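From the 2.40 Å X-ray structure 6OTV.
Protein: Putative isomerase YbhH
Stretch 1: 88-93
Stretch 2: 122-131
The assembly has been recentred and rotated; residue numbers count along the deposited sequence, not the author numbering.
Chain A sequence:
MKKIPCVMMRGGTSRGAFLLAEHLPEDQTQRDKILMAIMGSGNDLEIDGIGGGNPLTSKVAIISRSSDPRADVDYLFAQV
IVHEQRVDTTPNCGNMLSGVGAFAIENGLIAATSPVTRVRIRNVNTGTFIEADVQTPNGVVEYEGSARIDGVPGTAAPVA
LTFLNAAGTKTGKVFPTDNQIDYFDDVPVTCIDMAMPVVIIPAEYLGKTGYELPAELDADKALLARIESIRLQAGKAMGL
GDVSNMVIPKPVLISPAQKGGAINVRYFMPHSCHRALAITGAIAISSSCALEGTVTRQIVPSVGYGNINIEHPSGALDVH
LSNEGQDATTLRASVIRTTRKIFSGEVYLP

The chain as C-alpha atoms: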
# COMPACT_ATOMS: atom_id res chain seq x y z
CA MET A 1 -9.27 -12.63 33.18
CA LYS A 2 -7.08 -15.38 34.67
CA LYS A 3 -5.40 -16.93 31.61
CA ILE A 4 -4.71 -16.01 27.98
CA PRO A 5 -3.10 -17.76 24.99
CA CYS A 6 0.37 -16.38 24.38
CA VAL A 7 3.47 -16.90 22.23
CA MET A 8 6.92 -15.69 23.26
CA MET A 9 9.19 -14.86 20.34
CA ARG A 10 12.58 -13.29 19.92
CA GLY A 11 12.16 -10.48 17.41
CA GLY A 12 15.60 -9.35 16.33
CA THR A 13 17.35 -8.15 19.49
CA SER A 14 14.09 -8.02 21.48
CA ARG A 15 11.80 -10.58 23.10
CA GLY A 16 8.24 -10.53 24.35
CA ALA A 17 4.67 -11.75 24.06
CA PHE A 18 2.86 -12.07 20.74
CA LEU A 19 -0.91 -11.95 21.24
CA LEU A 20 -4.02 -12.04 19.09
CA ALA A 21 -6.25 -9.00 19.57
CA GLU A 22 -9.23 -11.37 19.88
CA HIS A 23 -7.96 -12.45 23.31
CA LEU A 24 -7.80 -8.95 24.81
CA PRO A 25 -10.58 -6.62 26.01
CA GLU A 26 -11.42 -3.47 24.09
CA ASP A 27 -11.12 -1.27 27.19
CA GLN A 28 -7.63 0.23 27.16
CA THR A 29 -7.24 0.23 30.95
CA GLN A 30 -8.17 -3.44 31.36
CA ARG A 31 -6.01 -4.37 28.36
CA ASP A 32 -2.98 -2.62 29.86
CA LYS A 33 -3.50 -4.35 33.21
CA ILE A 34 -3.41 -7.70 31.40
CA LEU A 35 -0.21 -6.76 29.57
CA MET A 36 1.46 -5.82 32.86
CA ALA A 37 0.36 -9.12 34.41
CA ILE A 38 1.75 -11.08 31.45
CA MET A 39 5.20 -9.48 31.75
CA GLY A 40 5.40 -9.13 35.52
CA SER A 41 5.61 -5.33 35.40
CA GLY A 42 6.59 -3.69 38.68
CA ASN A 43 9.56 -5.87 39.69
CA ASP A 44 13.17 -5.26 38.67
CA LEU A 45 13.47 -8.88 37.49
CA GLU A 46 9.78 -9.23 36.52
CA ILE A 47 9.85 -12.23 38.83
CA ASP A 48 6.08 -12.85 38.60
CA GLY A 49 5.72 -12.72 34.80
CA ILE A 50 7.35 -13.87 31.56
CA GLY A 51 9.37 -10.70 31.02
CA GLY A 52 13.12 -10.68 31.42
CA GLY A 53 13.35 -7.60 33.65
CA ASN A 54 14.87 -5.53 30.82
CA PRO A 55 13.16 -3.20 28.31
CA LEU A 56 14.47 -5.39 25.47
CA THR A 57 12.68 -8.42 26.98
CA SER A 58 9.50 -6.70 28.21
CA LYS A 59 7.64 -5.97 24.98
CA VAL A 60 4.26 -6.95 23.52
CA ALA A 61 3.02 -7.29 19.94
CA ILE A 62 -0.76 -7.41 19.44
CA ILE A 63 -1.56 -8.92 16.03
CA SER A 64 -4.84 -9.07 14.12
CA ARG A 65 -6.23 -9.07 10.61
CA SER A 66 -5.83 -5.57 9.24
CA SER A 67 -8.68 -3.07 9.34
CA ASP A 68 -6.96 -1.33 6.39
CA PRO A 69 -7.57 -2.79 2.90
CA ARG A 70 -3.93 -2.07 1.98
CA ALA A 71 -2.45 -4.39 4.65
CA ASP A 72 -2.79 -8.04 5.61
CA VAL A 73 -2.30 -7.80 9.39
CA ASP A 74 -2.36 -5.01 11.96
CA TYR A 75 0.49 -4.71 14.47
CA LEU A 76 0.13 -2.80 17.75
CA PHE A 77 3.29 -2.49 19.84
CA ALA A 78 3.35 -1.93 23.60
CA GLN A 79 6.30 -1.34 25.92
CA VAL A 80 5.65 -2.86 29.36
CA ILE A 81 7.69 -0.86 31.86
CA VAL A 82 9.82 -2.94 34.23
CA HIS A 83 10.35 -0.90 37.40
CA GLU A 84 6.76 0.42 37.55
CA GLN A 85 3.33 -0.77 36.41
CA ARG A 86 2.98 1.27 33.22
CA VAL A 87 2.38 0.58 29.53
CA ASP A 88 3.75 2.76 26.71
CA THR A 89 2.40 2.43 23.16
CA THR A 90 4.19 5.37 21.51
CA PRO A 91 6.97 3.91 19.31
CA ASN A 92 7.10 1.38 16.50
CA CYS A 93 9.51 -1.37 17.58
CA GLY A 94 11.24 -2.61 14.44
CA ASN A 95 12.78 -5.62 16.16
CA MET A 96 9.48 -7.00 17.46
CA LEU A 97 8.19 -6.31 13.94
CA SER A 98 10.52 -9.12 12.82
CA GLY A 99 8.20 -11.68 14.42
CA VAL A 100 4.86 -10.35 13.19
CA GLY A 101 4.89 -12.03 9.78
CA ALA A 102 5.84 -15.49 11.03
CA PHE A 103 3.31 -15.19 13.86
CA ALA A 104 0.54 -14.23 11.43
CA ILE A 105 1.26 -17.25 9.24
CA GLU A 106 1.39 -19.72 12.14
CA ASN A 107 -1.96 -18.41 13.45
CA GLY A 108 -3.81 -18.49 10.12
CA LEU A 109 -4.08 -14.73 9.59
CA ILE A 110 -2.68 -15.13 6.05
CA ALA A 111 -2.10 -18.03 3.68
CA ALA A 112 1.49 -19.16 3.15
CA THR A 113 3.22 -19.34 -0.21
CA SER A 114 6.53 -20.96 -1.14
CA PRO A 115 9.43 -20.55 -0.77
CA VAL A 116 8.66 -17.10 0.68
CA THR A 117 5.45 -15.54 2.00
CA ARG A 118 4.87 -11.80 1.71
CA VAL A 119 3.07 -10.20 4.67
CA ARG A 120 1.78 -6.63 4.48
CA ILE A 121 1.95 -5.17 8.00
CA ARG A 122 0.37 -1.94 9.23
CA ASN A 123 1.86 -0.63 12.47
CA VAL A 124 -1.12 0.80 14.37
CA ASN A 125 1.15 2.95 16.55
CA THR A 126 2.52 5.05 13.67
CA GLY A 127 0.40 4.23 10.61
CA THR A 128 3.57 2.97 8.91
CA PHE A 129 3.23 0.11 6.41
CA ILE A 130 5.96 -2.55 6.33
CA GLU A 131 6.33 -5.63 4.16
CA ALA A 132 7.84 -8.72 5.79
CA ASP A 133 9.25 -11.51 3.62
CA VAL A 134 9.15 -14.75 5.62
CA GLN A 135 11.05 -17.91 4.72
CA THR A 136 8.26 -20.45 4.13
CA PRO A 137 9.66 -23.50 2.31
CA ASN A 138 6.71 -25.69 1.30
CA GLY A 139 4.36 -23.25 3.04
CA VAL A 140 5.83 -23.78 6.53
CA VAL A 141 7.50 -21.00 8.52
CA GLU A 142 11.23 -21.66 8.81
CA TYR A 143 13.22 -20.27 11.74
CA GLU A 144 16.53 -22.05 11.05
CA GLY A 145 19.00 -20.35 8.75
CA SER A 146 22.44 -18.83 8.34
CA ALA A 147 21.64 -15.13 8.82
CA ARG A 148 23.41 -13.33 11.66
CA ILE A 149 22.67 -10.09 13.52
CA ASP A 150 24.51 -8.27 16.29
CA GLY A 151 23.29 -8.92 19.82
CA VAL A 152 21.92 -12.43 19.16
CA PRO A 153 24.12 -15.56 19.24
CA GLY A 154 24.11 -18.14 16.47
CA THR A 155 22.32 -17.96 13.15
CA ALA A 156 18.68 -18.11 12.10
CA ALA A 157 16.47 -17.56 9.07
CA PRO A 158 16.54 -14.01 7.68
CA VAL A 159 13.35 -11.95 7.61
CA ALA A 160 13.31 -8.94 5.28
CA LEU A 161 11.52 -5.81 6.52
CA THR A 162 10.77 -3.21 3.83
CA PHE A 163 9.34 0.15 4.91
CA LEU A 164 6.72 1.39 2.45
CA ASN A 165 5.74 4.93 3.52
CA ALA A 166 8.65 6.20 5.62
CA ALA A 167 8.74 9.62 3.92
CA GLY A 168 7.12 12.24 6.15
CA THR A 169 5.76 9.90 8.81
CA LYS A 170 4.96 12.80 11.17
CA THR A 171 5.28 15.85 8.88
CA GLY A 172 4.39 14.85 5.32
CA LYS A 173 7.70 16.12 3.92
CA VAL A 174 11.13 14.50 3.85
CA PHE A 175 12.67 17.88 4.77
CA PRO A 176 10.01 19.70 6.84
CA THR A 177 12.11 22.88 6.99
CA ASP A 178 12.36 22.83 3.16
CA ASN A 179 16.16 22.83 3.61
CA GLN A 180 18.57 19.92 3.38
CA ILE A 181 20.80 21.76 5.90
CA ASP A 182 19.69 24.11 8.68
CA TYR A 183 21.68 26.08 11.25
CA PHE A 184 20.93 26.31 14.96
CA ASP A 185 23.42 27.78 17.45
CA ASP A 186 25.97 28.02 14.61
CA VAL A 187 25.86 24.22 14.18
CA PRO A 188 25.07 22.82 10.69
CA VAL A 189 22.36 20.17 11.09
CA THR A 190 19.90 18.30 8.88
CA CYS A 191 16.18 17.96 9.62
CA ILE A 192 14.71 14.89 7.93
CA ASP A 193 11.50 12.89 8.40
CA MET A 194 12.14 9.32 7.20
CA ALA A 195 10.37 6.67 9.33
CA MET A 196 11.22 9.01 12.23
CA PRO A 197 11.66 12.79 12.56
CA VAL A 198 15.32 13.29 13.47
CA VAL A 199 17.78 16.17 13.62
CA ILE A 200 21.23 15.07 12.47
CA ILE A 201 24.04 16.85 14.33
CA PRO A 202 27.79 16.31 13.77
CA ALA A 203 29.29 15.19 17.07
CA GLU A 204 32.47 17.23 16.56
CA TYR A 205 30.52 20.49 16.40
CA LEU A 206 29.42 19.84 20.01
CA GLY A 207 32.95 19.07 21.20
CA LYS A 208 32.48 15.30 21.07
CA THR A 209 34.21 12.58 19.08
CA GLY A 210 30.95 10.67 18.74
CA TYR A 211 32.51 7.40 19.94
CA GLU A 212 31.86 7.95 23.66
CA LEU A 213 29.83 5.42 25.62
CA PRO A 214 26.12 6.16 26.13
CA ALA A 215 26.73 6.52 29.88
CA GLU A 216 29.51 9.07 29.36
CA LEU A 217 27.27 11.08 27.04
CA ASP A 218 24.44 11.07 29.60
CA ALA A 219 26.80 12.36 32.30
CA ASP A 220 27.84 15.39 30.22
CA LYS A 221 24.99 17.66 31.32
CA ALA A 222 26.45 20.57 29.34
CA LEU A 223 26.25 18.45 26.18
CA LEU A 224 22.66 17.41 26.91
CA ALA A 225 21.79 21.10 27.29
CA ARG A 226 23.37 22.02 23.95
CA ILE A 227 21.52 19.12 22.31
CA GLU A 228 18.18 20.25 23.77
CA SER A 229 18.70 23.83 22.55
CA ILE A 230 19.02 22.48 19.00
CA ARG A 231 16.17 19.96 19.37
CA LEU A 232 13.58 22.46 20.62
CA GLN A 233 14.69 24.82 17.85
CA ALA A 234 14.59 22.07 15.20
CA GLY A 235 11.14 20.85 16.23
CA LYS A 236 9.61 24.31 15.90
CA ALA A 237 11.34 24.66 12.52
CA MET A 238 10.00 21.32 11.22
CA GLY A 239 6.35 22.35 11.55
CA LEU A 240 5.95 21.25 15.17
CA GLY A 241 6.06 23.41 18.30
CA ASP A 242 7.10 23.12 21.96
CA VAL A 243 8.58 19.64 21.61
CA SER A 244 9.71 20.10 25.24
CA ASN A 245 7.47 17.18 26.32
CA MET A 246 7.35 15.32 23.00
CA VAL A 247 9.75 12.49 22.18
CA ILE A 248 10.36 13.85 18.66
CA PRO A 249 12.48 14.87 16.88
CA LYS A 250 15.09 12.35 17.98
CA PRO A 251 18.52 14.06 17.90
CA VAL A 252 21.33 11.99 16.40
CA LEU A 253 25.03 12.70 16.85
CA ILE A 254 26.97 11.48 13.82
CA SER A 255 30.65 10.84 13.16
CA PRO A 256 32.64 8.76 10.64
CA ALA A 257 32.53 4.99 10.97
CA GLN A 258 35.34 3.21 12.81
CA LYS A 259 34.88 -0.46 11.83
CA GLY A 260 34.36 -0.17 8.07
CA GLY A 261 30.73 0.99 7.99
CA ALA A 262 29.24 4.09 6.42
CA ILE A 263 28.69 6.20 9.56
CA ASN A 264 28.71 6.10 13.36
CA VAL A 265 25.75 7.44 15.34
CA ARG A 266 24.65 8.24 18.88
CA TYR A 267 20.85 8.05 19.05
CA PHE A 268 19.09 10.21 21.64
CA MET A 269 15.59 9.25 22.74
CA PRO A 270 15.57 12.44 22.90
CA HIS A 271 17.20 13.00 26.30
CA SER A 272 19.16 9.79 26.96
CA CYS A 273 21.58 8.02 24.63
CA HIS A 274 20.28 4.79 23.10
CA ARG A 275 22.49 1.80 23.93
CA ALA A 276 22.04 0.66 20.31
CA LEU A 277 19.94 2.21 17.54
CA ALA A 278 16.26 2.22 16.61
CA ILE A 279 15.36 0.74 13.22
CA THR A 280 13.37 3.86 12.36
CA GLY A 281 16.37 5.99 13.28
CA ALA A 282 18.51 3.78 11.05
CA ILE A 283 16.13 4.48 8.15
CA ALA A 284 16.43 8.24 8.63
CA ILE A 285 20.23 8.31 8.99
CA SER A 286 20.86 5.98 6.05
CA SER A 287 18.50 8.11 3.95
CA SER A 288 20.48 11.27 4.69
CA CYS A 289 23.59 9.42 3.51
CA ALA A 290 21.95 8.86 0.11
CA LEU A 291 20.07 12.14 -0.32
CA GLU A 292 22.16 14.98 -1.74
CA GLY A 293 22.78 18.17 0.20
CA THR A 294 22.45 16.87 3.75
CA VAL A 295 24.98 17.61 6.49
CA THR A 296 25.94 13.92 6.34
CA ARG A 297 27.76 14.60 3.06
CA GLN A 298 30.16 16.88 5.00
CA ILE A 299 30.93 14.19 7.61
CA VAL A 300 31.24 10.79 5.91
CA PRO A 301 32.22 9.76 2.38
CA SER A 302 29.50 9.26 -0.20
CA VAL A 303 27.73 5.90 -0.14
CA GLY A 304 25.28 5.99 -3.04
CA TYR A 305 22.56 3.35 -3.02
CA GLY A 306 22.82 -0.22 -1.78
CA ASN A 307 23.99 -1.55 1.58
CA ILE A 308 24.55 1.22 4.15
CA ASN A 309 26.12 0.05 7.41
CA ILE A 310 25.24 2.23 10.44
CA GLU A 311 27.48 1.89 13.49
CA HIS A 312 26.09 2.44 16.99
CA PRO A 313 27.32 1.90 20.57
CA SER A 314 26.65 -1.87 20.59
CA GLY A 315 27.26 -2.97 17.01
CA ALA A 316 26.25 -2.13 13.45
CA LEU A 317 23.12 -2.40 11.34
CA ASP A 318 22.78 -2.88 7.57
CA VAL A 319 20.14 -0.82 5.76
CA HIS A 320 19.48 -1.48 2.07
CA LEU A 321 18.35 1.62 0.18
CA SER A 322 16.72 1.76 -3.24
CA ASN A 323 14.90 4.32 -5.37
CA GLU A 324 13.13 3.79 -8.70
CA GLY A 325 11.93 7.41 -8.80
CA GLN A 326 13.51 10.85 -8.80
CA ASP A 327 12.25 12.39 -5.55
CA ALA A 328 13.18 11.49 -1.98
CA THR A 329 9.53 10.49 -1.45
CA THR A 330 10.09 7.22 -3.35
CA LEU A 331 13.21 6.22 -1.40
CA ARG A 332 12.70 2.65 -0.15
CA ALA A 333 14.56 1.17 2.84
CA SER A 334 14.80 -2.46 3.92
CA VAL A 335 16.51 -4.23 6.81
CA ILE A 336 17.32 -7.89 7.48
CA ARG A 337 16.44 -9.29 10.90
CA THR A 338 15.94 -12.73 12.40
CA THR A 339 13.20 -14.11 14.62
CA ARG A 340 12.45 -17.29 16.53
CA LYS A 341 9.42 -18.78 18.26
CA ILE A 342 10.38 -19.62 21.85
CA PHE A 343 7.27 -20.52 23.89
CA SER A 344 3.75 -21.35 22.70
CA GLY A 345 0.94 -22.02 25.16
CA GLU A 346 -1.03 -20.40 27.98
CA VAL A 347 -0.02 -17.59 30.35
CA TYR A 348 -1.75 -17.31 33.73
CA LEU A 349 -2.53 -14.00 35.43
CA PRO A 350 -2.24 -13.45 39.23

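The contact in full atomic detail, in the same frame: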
# COMPACT_ATOMS: atom_id res chain seq x y z
N ASP A 88 3.49 1.70 27.68
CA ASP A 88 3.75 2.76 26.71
C ASP A 88 3.56 2.20 25.31
O ASP A 88 4.17 1.19 24.95
CB ASP A 88 5.17 3.31 26.88
CG ASP A 88 5.47 4.48 25.95
OD1 ASP A 88 4.54 4.98 25.28
OD2 ASP A 88 6.64 4.89 25.88
N THR A 89 2.71 2.86 24.52
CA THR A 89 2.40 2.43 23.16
C THR A 89 2.80 3.48 22.13
O THR A 89 2.22 3.54 21.04
CB THR A 89 0.91 2.10 23.03
OG1 THR A 89 0.13 3.25 23.37
CG2 THR A 89 0.54 0.94 23.96
N THR A 90 3.80 4.31 22.45
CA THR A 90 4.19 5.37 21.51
C THR A 90 4.95 4.81 20.31
O THR A 90 4.48 4.99 19.17
CB THR A 90 4.99 6.45 22.24
OG1 THR A 90 4.15 7.08 23.21
CG2 THR A 90 5.48 7.50 21.26
N PRO A 91 6.10 4.15 20.46
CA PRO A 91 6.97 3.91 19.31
C PRO A 91 6.51 2.73 18.46
O PRO A 91 5.57 2.01 18.77
CB PRO A 91 8.32 3.62 19.96
CG PRO A 91 7.96 2.90 21.20
CD PRO A 91 6.64 3.51 21.67
N ASN A 92 7.22 2.56 17.34
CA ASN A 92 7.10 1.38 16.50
C ASN A 92 8.40 0.59 16.65
O ASN A 92 9.45 1.02 16.17
CB ASN A 92 6.85 1.77 15.04
CG ASN A 92 6.94 0.58 14.09
OD1 ASN A 92 6.77 -0.57 14.48
ND2 ASN A 92 7.21 0.87 12.82
N CYS A 93 8.33 -0.55 17.34
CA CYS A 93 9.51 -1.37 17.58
C CYS A 93 9.79 -2.21 16.34
O CYS A 93 9.02 -3.11 16.00
CB CYS A 93 9.31 -2.25 18.80
SG CYS A 93 10.74 -3.29 19.19
N ARG A 122 0.64 -3.32 8.86
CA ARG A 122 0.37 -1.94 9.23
C ARG A 122 0.63 -1.78 10.72
O ARG A 122 -0.02 -2.44 11.54
CB ARG A 122 -1.07 -1.54 8.89
CG ARG A 122 -1.52 -0.24 9.53
CD ARG A 122 -2.95 0.09 9.17
NE ARG A 122 -3.57 1.01 10.12
CZ ARG A 122 -4.53 0.68 10.98
NH1 ARG A 122 -4.99 -0.56 11.01
NH2 ARG A 122 -5.02 1.59 11.80
N ASN A 123 1.59 -0.93 11.07
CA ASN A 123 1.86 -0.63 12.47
C ASN A 123 0.84 0.38 12.96
O ASN A 123 0.84 1.54 12.53
CB ASN A 123 3.28 -0.11 12.66
CG ASN A 123 3.52 0.41 14.07
OD1 ASN A 123 3.69 1.61 14.28
ND2 ASN A 123 3.51 -0.50 15.04
N VAL A 124 -0.04 -0.06 13.88
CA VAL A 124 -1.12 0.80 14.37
C VAL A 124 -0.57 2.00 15.12
O VAL A 124 -1.18 3.08 15.11
CB VAL A 124 -2.08 -0.03 15.26
CG1 VAL A 124 -3.21 0.83 15.78
CG2 VAL A 124 -2.63 -1.21 14.47
N ASN A 125 0.60 1.86 15.75
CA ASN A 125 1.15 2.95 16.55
C ASN A 125 1.46 4.17 15.69
O ASN A 125 1.19 5.31 16.09
CB ASN A 125 2.41 2.49 17.28
CG ASN A 125 2.19 1.20 18.06
OD1 ASN A 125 2.13 0.11 17.48
ND2 ASN A 125 2.08 1.31 19.37
N THR A 126 2.03 3.96 14.50
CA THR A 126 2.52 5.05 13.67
C THR A 126 1.81 5.18 12.33
O THR A 126 2.04 6.17 11.63
CB THR A 126 4.02 4.88 13.39
OG1 THR A 126 4.23 3.67 12.66
CG2 THR A 126 4.81 4.84 14.68
N GLY A 127 0.96 4.22 11.95
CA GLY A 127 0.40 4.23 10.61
C GLY A 127 1.38 3.84 9.53
O GLY A 127 1.05 3.97 8.34
N THR A 128 2.57 3.37 9.89
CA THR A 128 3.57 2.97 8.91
C THR A 128 3.26 1.58 8.38
O THR A 128 2.88 0.68 9.13
CB THR A 128 4.97 3.00 9.53
OG1 THR A 128 5.23 4.31 10.05
CG2 THR A 128 6.04 2.65 8.51
N PHE A 129 3.44 1.40 7.07
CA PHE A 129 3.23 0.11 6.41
C PHE A 129 4.57 -0.54 6.12
O PHE A 129 5.47 0.10 5.55
CB PHE A 129 2.42 0.28 5.12
CG PHE A 129 0.98 0.64 5.34
CD1 PHE A 129 0.61 1.93 5.67
CD2 PHE A 129 -0.01 -0.33 5.22
CE1 PHE A 129 -0.72 2.26 5.88
CE2 PHE A 129 -1.34 -0.01 5.42
CZ PHE A 129 -1.70 1.29 5.75
N ILE A 130 4.72 -1.80 6.51
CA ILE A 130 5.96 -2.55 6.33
C ILE A 130 5.62 -3.89 5.70
O ILE A 130 4.65 -4.54 6.07
CB ILE A 130 6.70 -2.76 7.67
CG1 ILE A 130 6.92 -1.44 8.40
CG2 ILE A 130 8.04 -3.45 7.43
CD1 ILE A 130 5.88 -1.16 9.48
N GLU A 131 6.43 -4.30 4.72
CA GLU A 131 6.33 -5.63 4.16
C GLU A 131 7.38 -6.53 4.80
O GLU A 131 8.56 -6.16 4.89
CB GLU A 131 6.51 -5.63 2.64
CG GLU A 131 6.59 -7.04 2.06
CD GLU A 131 6.51 -7.08 0.54
OE1 GLU A 131 5.97 -6.12 -0.06
OE2 GLU A 131 6.97 -8.08 -0.04

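Small contacts between loops are often held by a few polar side chains whose conformations are also held by hydrogen bonds within their own segment. The packing of stretch 88-93 against the turn in stretch 122-131 of the putative isomerase YbhH is a compact example. One hydrogen bond crosses the interface, and only 262 Å² is buried, both sides summed.

That bond belongs to Asn-125. Its CA-to-CB bond points toward the other stretch, and the m rotamer (chi1 -51°) takes ND2 to the carbonyl O of Thr-89 at 2.8 Å, with an N-H...O angle of 163°, close to linear. An amide suits this role because it offers a donor and an acceptor at once: while ND2 reaches across, OD1 of Asn-125 accepts a weak bond from ND2 of Asn-123, 2.9 Å away, and makes a further bond elsewhere in the structure. The aliphatic base of the same side chain is also used, for CB of Asn-125 lies 3.5 Å from the carbonyl O of Pro-91.

Asn-123 shows the organizing principle most clearly. With chi1 at 171° (t), its OD1 turns back over the turn that follows the strand, accepting from the backbone N of Thr-126 at 2.9 Å and from OG1 of Thr-126 at 2.7 Å. The p rotamer of Thr-126 (chi1 62°) brings OG1 to that oxygen. The same hydroxyl oxygen, OG1 of Thr-126, is the acceptor for OG1 of Thr-128 at 2.9 Å, continuing the chain of hydroxyls. Backbone bonds close the turn beneath this network, notably from Gly-127 N to Asn-123 O at 2.7 Å; the positive phi of Gly-127, 73°, is one that favours glycine.

Against this hydrogen-bonded surface packs Asn-92, buried, with its CA-to-CB bond toward stretch 2 and its side chain in the t rotamer (chi1 171°). Its contacts are largely a matter of packing: CB of Asn-92 lies 3.3 Å from OD1 of Asn-123 and 3.7 Å from CG2 of Thr-126, the methyl that the p rotamer leaves facing the partner. Two amides also come near each other, with OD1 of Asn-92 3.3 Å from ND2 of Asn-123, but the angle is too poor for a hydrogen bond. Proximity alone does not make one.

Stretch 1 has its own brace. Asp-88, in the t rotamer, accepts at OD1 from both the backbone N and OG1 of Thr-90, each 3.0 Å away, and this bracket spans Thr-89, whose carbonyl receives Asn-125.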